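Side-chain contacts in exotoxin A (Pseudomonas aeruginosa, PDB 1IKP), which acts as an NAD-dependent ADP-ribosyltransferase toxin that probably stops protein synthesis in host cells by modifying elongation factor 2: residues G78-K83 / F250-S255; W101-G106 / S111-F116; E270-H275 / E282-C287. The protein carries 2 engineered substitutions. All coordinates share one frame; numbering follows the deposited sequence.

Contact 1 (G78-K83 / F250-S255); sequences GVEPNK and FPEGGS
Pro251 presents CB and CG to the carbonyl oxygen of Lys83, which sits 3.0 Å from Pro251 CB. The neighbouring aromatic ring, that of Phe250, points away from this meeting; Ser255 CA rests over the centre of one of its faces, 3.7 Å above the plane, and Val367 and Thr273 also pack against Phe250. Across the contact the two beta carbons also press together, Lys83 CB to Pro251 CB at 3.2 Å, which is tighter than an ordinary carbon contact.

Pro251 is well placed, since its ring-restricted phi (-56°) suits the second position of the type I turn that runs from Phe250 to Gly253 and is closed by Gly253 N to Phe250 O at 2.9 Å. Gly253 and Gly254 both have positive phi, which glycine adopts most easily, and Gly254 is itself the N-cap of helix 255-265.

Lys83 lays its aliphatic chain along this turn. With CG roughly anti to the carbonyl carbon (chi1 -36°) and a bend at chi2, its CD passes 3.1 Å from Pro251 O and then crosses the Glu252 chain at about a right angle, CD to CG 3.8 Å. Beyond the crossing the two polar ends diverge, leaving Lys83 NZ 6.2 Å from Glu252 OE1. Glu80 comes near Glu252 from the other loop, but its OE2 is hydrogen-bonded to His275, which probably eases the approach of two like charges.

No hydrogen bond or salt bridge crosses between 78-83 and 250-255. Van der Waals contact between proline ring carbons and the carbonyl and methylenes of a lysine therefore carries this surface meeting of the binding and targeting regions, with charge adding at most a long-range, solvent-weakened attraction.

Contact 2 (W101-G106 / S111-F116); sequences WLVPIG and SNIKVF
Leu102 and Lys114 form an antiparallel hydrogen-bonded pair: Leu102 N gives a nearly straight bond to Lys114 O (2.8 Å, 163°), and Lys114 N returns a longer one to Leu102 O at 3.2 Å. The Lys114 side chain, bent at chi2 (-54°), turns back along its own strand so that NZ lies 2.9 Å from Asn112 OD1, above the plane of that amide. Thr134 OG1 and the carboxylate of Glu270 also hold NZ, so the buried ammonium has three partners, and the charge of Glu270 probably offsets its own.

The pair belongs to the beta hairpin of strands 97-106 and 112-120, within the receptor-binding region, whose family is grouped with the concanavalin-like beta folds. Strand 40-49 flanks the hairpin beside 97-106, and strand 126-136 beside 112-120. Proline, lacking an N-H, breaks the ladder where Pro104 faces Asn112: Pro104 CD lies 3.3 Å from Asn112 O, and that buried oxygen has no hydrogen-bond partner.

On the face bearing Leu102 and Lys114, Leu102 CD1 packs 3.9 Å from Lys114 CB, while Leu102 CG meets the edge of the Phe116 ring at CE1, 4.1 Å away. Trp190 of helix 188-191 covers Leu102, Pro104 and Lys114 there. The other face carries Trp101 and Val115, a non-hydrogen-bonded pair touching through Trp101 CB and Val115 CG2 (4.1 Å). The indole itself leads away to stack on Tyr45. Further along, the branched side chains of Val103 and Ile113, well suited to extended strands, meet CG2 to CG2 at 4.0 Å.

Contact 3 (E270-H275 / E282-C287); sequences ETFTRH and EQLEQC
Leu284 reaches from the first turn of helix 282-300 toward Thr271, and the two side chains meet methyl to methyl, Leu284 CD2 to Thr271 CG2 at 4.1 Å, tip to tip. The backbones stand well apart, with the CA atoms of Thr271 and Leu284 9.4 Å from each other, so a long branched leucine suits the task of spanning the gap. Its chi1 of -109° lies away from the staggered positions, a strained setting with which CD2 reaches the loop.

Thr271 is partly exposed and offers its two branches differently. CG2, placed anti to the backbone N, is the branch directed at the leucine, while OG1 lies beside the backbone N and leaves the apolar side to make the contact.

Phe272 contributes the third surface. Its CE1 lies 4.3 Å from the same Leu284 CD2, which approaches the ring obliquely. The ring also lies against Ala258 and Ala261, whose small side chains leave room for it on helix 255-265, and against Gln292 farther along the leucine's own helix. One methyl of Leu284 thus serves both loop residues.

Apolar contact alone joins 270-275 to 282-287, while close by the Cys287-Cys265 disulfide ties the same helix to the end of helix 255-265. The arrangement is one of two helices of the targeting region joined by a loop and cross-linked by a disulfide, the loop packing back on the second helix.

In the fold
Contact 2 is the buried one, a hairpin inside a beta sheet held by backbone hydrogen bonds and close-packed side chains. Contact 1 lies at the surface, where two loops meet without a polar bond between them, and contact 3 is partly buried and purely apolar. The loop 270-275 of contact 3 connects all three. Glu270 binds Lys114 and Asn112 of contact 2 through a salt bridge and a probable hydrogen bond. His275 pairs with Glu80 of contact 1, and Thr273 packs on Phe250. Contacts 1 and 2 do not touch, their centres being about 17 Å apart. Polar ties thus join the binding and targeting regions beside contacts 1 and 3, which are themselves van der Waals in character.

Contact 1 (G78-K83 / F250-S255)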
loop_
_atom_site.group_PDB
_atom_site.type_symbol
_atom_site.label_atom_id
_atom_site.label_comp_id
_atom_site.label_asym_id
_atom_site.label_seq_id
_atom_site.Cartn_x
_atom_site.Cartn_y
_atom_site.Cartn_z
ATOM N N GLY A 78 -17.664 -9.525 -9.753
ATOM C CA GLY A 78 -16.944 -8.803 -10.786
ATOM C C GLY A 78 -17.687 -8.831 -12.101
ATOM O O GLY A 78 -18.704 -9.501 -12.262
ATOM N N VAL A 79 -17.175 -8.069 -13.053
ATOM C CA VAL A 79 -17.768 -7.982 -14.378
ATOM C C VAL A 79 -17.149 -8.933 -15.401
ATOM O O VAL A 79 -17.822 -9.350 -16.342
ATOM C CB VAL A 79 -17.673 -6.533 -14.882
ATOM C CG1 VAL A 79 -16.216 -6.174 -15.184
ATOM C CG2 VAL A 79 -18.555 -6.342 -16.126
ATOM N N GLU A 80 -15.888 -9.292 -15.215
ATOM C CA GLU A 80 -15.178 -10.153 -16.155
ATOM C C GLU A 80 -15.679 -11.582 -16.040
ATOM O O GLU A 80 -15.706 -12.156 -14.960
ATOM C CB GLU A 80 -13.671 -10.088 -15.890
ATOM C CG GLU A 80 -12.837 -9.886 -17.141
ATOM C CD GLU A 80 -12.853 -8.444 -17.600
ATOM O OE1 GLU A 80 -12.512 -8.183 -18.772
ATOM O OE2 GLU A 80 -13.198 -7.564 -16.778
ATOM N N PRO A 81 -16.059 -12.191 -17.163
ATOM C CA PRO A 81 -16.584 -13.563 -17.200
ATOM C C PRO A 81 -15.743 -14.830 -16.934
ATOM O O PRO A 81 -16.225 -15.800 -16.354
ATOM C CB PRO A 81 -17.268 -13.615 -18.571
ATOM C CG PRO A 81 -16.373 -12.756 -19.416
ATOM C CD PRO A 81 -16.105 -11.555 -18.499
ATOM N N ASN A 82 -14.480 -14.825 -17.278
ATOM C CA ASN A 82 -13.678 -16.048 -17.044
ATOM C C ASN A 82 -13.019 -16.173 -15.658
ATOM O O ASN A 82 -12.879 -17.292 -15.169
ATOM C CB ASN A 82 -12.607 -16.159 -18.141
ATOM C CG ASN A 82 -13.230 -16.334 -19.493
ATOM O OD1 ASN A 82 -13.893 -17.341 -19.754
ATOM N ND2 ASN A 82 -13.019 -15.359 -20.364
ATOM N N LYS A 83 -12.624 -15.077 -15.020
ATOM C CA LYS A 83 -11.946 -15.215 -13.744
ATOM C C LYS A 83 -12.550 -14.345 -12.633
ATOM O O LYS A 83 -12.163 -13.201 -12.396
ATOM C CB LYS A 83 -10.445 -14.988 -13.981
ATOM C CG LYS A 83 -9.960 -15.539 -15.313
ATOM C CD LYS A 83 -8.536 -16.082 -15.242
ATOM C CE LYS A 83 -8.113 -16.809 -16.520
ATOM N NZ LYS A 83 -6.774 -17.444 -16.369
ATOM N N PHE A 250 -5.927 -11.113 -7.998
ATOM C CA PHE A 250 -5.666 -10.916 -9.430
ATOM C C PHE A 250 -6.117 -12.204 -10.141
ATOM O O PHE A 250 -5.358 -13.152 -10.260
ATOM C CB PHE A 250 -4.166 -10.690 -9.651
ATOM C CG PHE A 250 -3.681 -9.331 -9.209
ATOM C CD1 PHE A 250 -3.341 -8.364 -10.154
ATOM C CD2 PHE A 250 -3.564 -9.014 -7.855
ATOM C CE1 PHE A 250 -2.892 -7.103 -9.769
ATOM C CE2 PHE A 250 -3.115 -7.743 -7.449
ATOM C CZ PHE A 250 -2.776 -6.785 -8.418
ATOM N N PRO A 251 -7.362 -12.238 -10.633
ATOM C CA PRO A 251 -7.864 -13.440 -11.306
ATOM C C PRO A 251 -7.048 -13.945 -12.494
ATOM O O PRO A 251 -7.004 -15.151 -12.729
ATOM C CB PRO A 251 -9.288 -13.051 -11.705
ATOM C CG PRO A 251 -9.647 -12.011 -10.743
ATOM C CD PRO A 251 -8.400 -11.194 -10.601
ATOM N N GLU A 252 -6.413 -13.032 -13.213
ATOM C CA GLU A 252 -5.590 -13.408 -14.364
ATOM C C GLU A 252 -4.104 -13.400 -14.012
ATOM O O GLU A 252 -3.243 -13.465 -14.895
ATOM C CB GLU A 252 -5.855 -12.463 -15.540
ATOM C CG GLU A 252 -7.188 -12.724 -16.237
ATOM C CD GLU A 252 -7.516 -11.685 -17.288
ATOM O OE1 GLU A 252 -6.680 -11.469 -18.189
ATOM O OE2 GLU A 252 -8.611 -11.088 -17.216
ATOM N N GLY A 253 -3.802 -13.341 -12.719
ATOM C CA GLY A 253 -2.417 -13.322 -12.279
ATOM C C GLY A 253 -1.759 -11.970 -12.502
ATOM O O GLY A 253 -2.438 -10.987 -12.781
ATOM N N GLY A 254 -0.432 -11.921 -12.370
ATOM C CA GLY A 254 0.285 -10.672 -12.586
ATOM C C GLY A 254 0.334 -9.760 -11.368
ATOM O O GLY A 254 0.564 -8.558 -11.502
ATOM N N SER A 255 0.130 -10.326 -10.187
ATOM C CA SER A 255 0.148 -9.488 -8.986
ATOM C C SER A 255 1.523 -8.882 -8.664
ATOM O O SER A 255 1.611 -7.693 -8.343
ATOM C CB SER A 255 -0.373 -10.278 -7.805
ATOM O OG SER A 255 0.397 -11.437 -7.631
#

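Contact 2 (W101-G106 / S111-F116)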
loop_
_atom_site.group_PDB
_atom_site.type_symbol
_atom_site.label_atom_id
_atom_site.label_comp_id
_atom_site.label_asym_id
_atom_site.label_seq_id
_atom_site.Cartn_x
_atom_site.Cartn_y
_atom_site.Cartn_z
ATOM N N TRP A 101 -20.757 -2.707 1.707
ATOM C CA TRP A 101 -20.095 -2.538 0.422
ATOM C C TRP A 101 -20.135 -1.064 0.046
ATOM O O TRP A 101 -21.082 -0.336 0.389
ATOM C CB TRP A 101 -20.621 -3.491 -0.687
ATOM C CG TRP A 101 -21.981 -3.282 -1.209
ATOM C CD1 TRP A 101 -22.325 -2.649 -2.368
ATOM C CD2 TRP A 101 -23.199 -3.775 -0.640
ATOM N NE1 TRP A 101 -23.686 -2.723 -2.565
ATOM C CE2 TRP A 101 -24.244 -3.403 -1.514
ATOM C CE3 TRP A 101 -23.510 -4.493 0.527
ATOM C CZ2 TRP A 101 -25.584 -3.718 -1.264
ATOM C CZ3 TRP A 101 -24.858 -4.816 0.781
ATOM C CH2 TRP A 101 -25.875 -4.419 -0.120
ATOM N N LEU A 102 -19.066 -0.611 -0.609
ATOM C CA LEU A 102 -18.920 0.779 -1.001
ATOM C C LEU A 102 -18.918 0.908 -2.512
ATOM O O LEU A 102 -18.157 0.217 -3.210
ATOM C CB LEU A 102 -17.600 1.354 -0.461
ATOM C CG LEU A 102 -17.258 1.105 1.006
ATOM C CD1 LEU A 102 -15.926 1.742 1.347
ATOM C CD2 LEU A 102 -18.371 1.657 1.888
ATOM N N VAL A 103 -19.768 1.804 -3.010
ATOM C CA VAL A 103 -19.855 2.072 -4.447
ATOM C C VAL A 103 -19.469 3.542 -4.659
ATOM O O VAL A 103 -20.142 4.444 -4.150
ATOM C CB VAL A 103 -21.284 1.816 -4.978
ATOM C CG1 VAL A 103 -21.345 2.083 -6.501
ATOM C CG2 VAL A 103 -21.689 0.372 -4.665
ATOM N N PRO A 104 -18.372 3.802 -5.398
ATOM C CA PRO A 104 -17.967 5.189 -5.620
ATOM C C PRO A 104 -18.816 5.799 -6.715
ATOM O O PRO A 104 -19.330 5.092 -7.579
ATOM C CB PRO A 104 -16.491 5.056 -5.988
ATOM C CG PRO A 104 -16.478 3.791 -6.803
ATOM C CD PRO A 104 -17.425 2.861 -6.036
ATOM N N ILE A 105 -18.990 7.119 -6.639
ATOM C CA ILE A 105 -19.761 7.833 -7.650
ATOM C C ILE A 105 -18.950 9.058 -8.066
ATOM O O ILE A 105 -18.159 9.602 -7.292
ATOM C CB ILE A 105 -21.191 8.234 -7.137
ATOM C CG1 ILE A 105 -21.095 9.061 -5.860
ATOM C CG2 ILE A 105 -22.042 6.979 -6.930
ATOM C CD1 ILE A 105 -22.459 9.516 -5.339
ATOM N N GLY A 106 -19.121 9.464 -9.317
ATOM C CA GLY A 106 -18.378 10.601 -9.825
ATOM C C GLY A 106 -17.777 10.272 -11.180
ATOM O O GLY A 106 -17.615 9.102 -11.527
ATOM N N SER A 111 -13.039 2.103 -10.687
ATOM C CA SER A 111 -14.015 1.200 -11.298
ATOM C C SER A 111 -14.260 -0.084 -10.506
ATOM O O SER A 111 -14.583 -1.121 -11.074
ATOM C CB SER A 111 -13.573 0.863 -12.732
ATOM O OG SER A 111 -12.251 0.364 -12.810
ATOM N N ASN A 112 -14.138 0.002 -9.187
ATOM C CA ASN A 112 -14.331 -1.151 -8.331
ATOM C C ASN A 112 -15.168 -0.787 -7.121
ATOM O O ASN A 112 -15.435 0.394 -6.857
ATOM C CB ASN A 112 -12.968 -1.696 -7.861
ATOM C CG ASN A 112 -12.138 -0.666 -7.102
ATOM O OD1 ASN A 112 -12.426 -0.318 -5.949
ATOM N ND2 ASN A 112 -11.087 -0.165 -7.757
ATOM N N ILE A 113 -15.615 -1.825 -6.422
ATOM C CA ILE A 113 -16.311 -1.621 -5.150
ATOM C C ILE A 113 -15.423 -2.189 -4.041
ATOM O O ILE A 113 -14.491 -2.975 -4.294
ATOM C CB ILE A 113 -17.684 -2.350 -5.046
ATOM C CG1 ILE A 113 -17.515 -3.866 -5.075
ATOM C CG2 ILE A 113 -18.627 -1.803 -6.055
ATOM C CD1 ILE A 113 -18.815 -4.595 -4.705
ATOM N N LYS A 114 -15.709 -1.762 -2.802
ATOM C CA LYS A 114 -15.010 -2.321 -1.639
ATOM C C LYS A 114 -16.070 -3.094 -0.874
ATOM O O LYS A 114 -17.242 -2.712 -0.874
ATOM C CB LYS A 114 -14.475 -1.248 -0.683
ATOM C CG LYS A 114 -13.516 -0.260 -1.305
ATOM C CD LYS A 114 -12.351 -0.946 -1.998
ATOM C CE LYS A 114 -11.325 0.091 -2.482
ATOM N NZ LYS A 114 -10.644 -0.450 -3.662
ATOM N N VAL A 115 -15.649 -4.183 -0.245
ATOM C CA VAL A 115 -16.547 -4.995 0.573
ATOM C C VAL A 115 -15.823 -5.301 1.881
ATOM O O VAL A 115 -14.626 -5.612 1.882
ATOM C CB VAL A 115 -16.898 -6.334 -0.137
ATOM C CG1 VAL A 115 -17.860 -7.169 0.744
ATOM C CG2 VAL A 115 -17.546 -6.049 -1.476
ATOM N N PHE A 116 -16.534 -5.196 3.002
ATOM C CA PHE A 116 -15.928 -5.565 4.272
ATOM C C PHE A 116 -16.981 -6.036 5.271
ATOM O O PHE A 116 -18.182 -5.731 5.135
ATOM C CB PHE A 116 -15.058 -4.450 4.867
ATOM C CG PHE A 116 -15.772 -3.177 5.112
ATOM C CD1 PHE A 116 -15.804 -2.179 4.147
ATOM C CD2 PHE A 116 -16.406 -2.955 6.327
ATOM C CE1 PHE A 116 -16.456 -0.972 4.394
ATOM C CE2 PHE A 116 -17.057 -1.743 6.564
ATOM C CZ PHE A 116 -17.081 -0.763 5.606
#

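Contact 3 (E270-H275 / E282-C287)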
loop_
_atom_site.group_PDB
_atom_site.type_symbol
_atom_site.label_atom_id
_atom_site.label_comp_id
_atom_site.label_asym_id
_atom_site.label_seq_id
_atom_site.Cartn_x
_atom_site.Cartn_y
_atom_site.Cartn_z
ATOM N N GLU A 270 -4.768 -0.857 -7.559
ATOM C CA GLU A 270 -5.997 -1.216 -8.261
ATOM C C GLU A 270 -6.137 -0.629 -9.680
ATOM O O GLU A 270 -7.059 -0.979 -10.418
ATOM C CB GLU A 270 -7.216 -0.886 -7.379
ATOM C CG GLU A 270 -7.351 0.575 -7.010
ATOM C CD GLU A 270 -8.396 0.815 -5.902
ATOM O OE1 GLU A 270 -9.365 1.529 -6.169
ATOM O OE2 GLU A 270 -8.218 0.302 -4.779
ATOM N N THR A 271 -5.222 0.246 -10.077
ATOM C CA THR A 271 -5.252 0.791 -11.422
ATOM C C THR A 271 -4.907 -0.356 -12.375
ATOM O O THR A 271 -5.384 -0.417 -13.514
ATOM C CB THR A 271 -4.219 1.915 -11.560
ATOM O OG1 THR A 271 -4.712 3.077 -10.878
ATOM C CG2 THR A 271 -3.951 2.237 -13.026
ATOM N N PHE A 272 -4.111 -1.293 -11.883
ATOM C CA PHE A 272 -3.687 -2.429 -12.702
ATOM C C PHE A 272 -4.666 -3.591 -12.800
ATOM O O PHE A 272 -4.435 -4.543 -13.551
ATOM C CB PHE A 272 -2.325 -2.903 -12.218
ATOM C CG PHE A 272 -1.268 -1.845 -12.341
ATOM C CD1 PHE A 272 -0.719 -1.538 -13.586
ATOM C CD2 PHE A 272 -0.885 -1.092 -11.237
ATOM C CE1 PHE A 272 0.195 -0.486 -13.735
ATOM C CE2 PHE A 272 0.032 -0.032 -11.369
ATOM C CZ PHE A 272 0.571 0.269 -12.628
ATOM N N THR A 273 -5.754 -3.521 -12.036
ATOM C CA THR A 273 -6.786 -4.553 -12.072
ATOM C C THR A 273 -8.029 -3.998 -12.758
ATOM O O THR A 273 -9.071 -4.673 -12.814
ATOM C CB THR A 273 -7.159 -5.050 -10.645
ATOM O OG1 THR A 273 -7.317 -3.934 -9.767
ATOM C CG2 THR A 273 -6.094 -5.987 -10.107
ATOM N N ARG A 274 -7.938 -2.782 -13.290
ATOM C CA ARG A 274 -9.077 -2.171 -13.965
ATOM C C ARG A 274 -9.608 -2.970 -15.158
ATOM O O ARG A 274 -8.846 -3.595 -15.909
ATOM C CB ARG A 274 -8.748 -0.763 -14.467
ATOM C CG ARG A 274 -8.773 0.287 -13.387
ATOM C CD ARG A 274 -8.307 1.614 -13.915
ATOM N NE ARG A 274 -9.190 2.134 -14.952
ATOM C CZ ARG A 274 -10.309 2.814 -14.728
ATOM N NH1 ARG A 274 -10.719 3.076 -13.491
ATOM N NH2 ARG A 274 -11.019 3.263 -15.759
ATOM N N HIS A 275 -10.927 -2.920 -15.329
ATOM C CA HIS A 275 -11.603 -3.591 -16.441
ATOM C C HIS A 275 -11.109 -2.980 -17.756
ATOM O O HIS A 275 -10.914 -3.682 -18.751
ATOM C CB HIS A 275 -13.114 -3.393 -16.287
ATOM C CG HIS A 275 -13.937 -4.017 -17.375
ATOM N ND1 HIS A 275 -13.820 -5.340 -17.737
ATOM C CD2 HIS A 275 -14.948 -3.509 -18.115
ATOM C CE1 HIS A 275 -14.730 -5.623 -18.655
ATOM N NE2 HIS A 275 -15.426 -4.528 -18.900
ATOM N N GLU A 282 0.550 10.251 -18.428
ATOM C CA GLU A 282 2.004 10.322 -18.500
ATOM C C GLU A 282 2.735 9.261 -17.668
ATOM O O GLU A 282 3.467 8.428 -18.208
ATOM C CB GLU A 282 2.464 11.715 -18.062
ATOM C CG GLU A 282 3.961 11.945 -18.158
ATOM C CD GLU A 282 4.450 11.997 -19.590
ATOM O OE1 GLU A 282 4.292 10.990 -20.313
ATOM O OE2 GLU A 282 4.994 13.049 -19.993
ATOM N N GLN A 283 2.539 9.295 -16.352
ATOM C CA GLN A 283 3.210 8.349 -15.464
ATOM C C GLN A 283 2.817 6.897 -15.741
ATOM O O GLN A 283 3.594 5.977 -15.502
ATOM C CB GLN A 283 2.927 8.705 -13.997
ATOM C CG GLN A 283 3.728 7.858 -13.001
ATOM C CD GLN A 283 5.230 8.091 -13.093
ATOM O OE1 GLN A 283 5.728 8.637 -14.080
ATOM N NE2 GLN A 283 5.965 7.660 -12.065
ATOM N N LEU A 284 1.609 6.690 -16.247
ATOM C CA LEU A 284 1.158 5.343 -16.563
ATOM C C LEU A 284 1.883 4.823 -17.804
ATOM O O LEU A 284 2.386 3.700 -17.819
ATOM C CB LEU A 284 -0.353 5.334 -16.814
ATOM C CG LEU A 284 -1.225 4.673 -15.745
ATOM C CD1 LEU A 284 -2.691 4.833 -16.113
ATOM C CD2 LEU A 284 -0.869 3.201 -15.631
ATOM N N GLU A 285 1.949 5.657 -18.836
ATOM C CA GLU A 285 2.593 5.280 -20.087
ATOM C C GLU A 285 4.112 5.195 -20.004
ATOM O O GLU A 285 4.730 4.373 -20.680
ATOM C CB GLU A 285 2.226 6.280 -21.186
ATOM C CG GLU A 285 0.738 6.405 -21.474
ATOM C CD GLU A 285 0.138 5.116 -21.990
ATOM O OE1 GLU A 285 0.889 4.311 -22.590
ATOM O OE2 GLU A 285 -1.085 4.917 -21.808
ATOM N N GLN A 286 4.719 6.046 -19.187
ATOM C CA GLN A 286 6.170 6.060 -19.082
ATOM C C GLN A 286 6.736 5.188 -17.979
ATOM O O GLN A 286 7.853 4.690 -18.104
ATOM C CB GLN A 286 6.673 7.492 -18.891
ATOM C CG GLN A 286 6.300 8.444 -20.013
ATOM C CD GLN A 286 6.988 9.789 -19.879
ATOM O OE1 GLN A 286 6.868 10.464 -18.855
ATOM N NE2 GLN A 286 7.717 10.184 -20.916
ATOM N N CYS A 287 5.977 4.997 -16.906
ATOM C CA CYS A 287 6.466 4.191 -15.798
ATOM C C CYS A 287 5.614 2.960 -15.507
ATOM O O CYS A 287 6.116 1.845 -15.539
ATOM C CB CYS A 287 6.559 5.046 -14.529
ATOM S SG CYS A 287 7.416 4.285 -13.097
#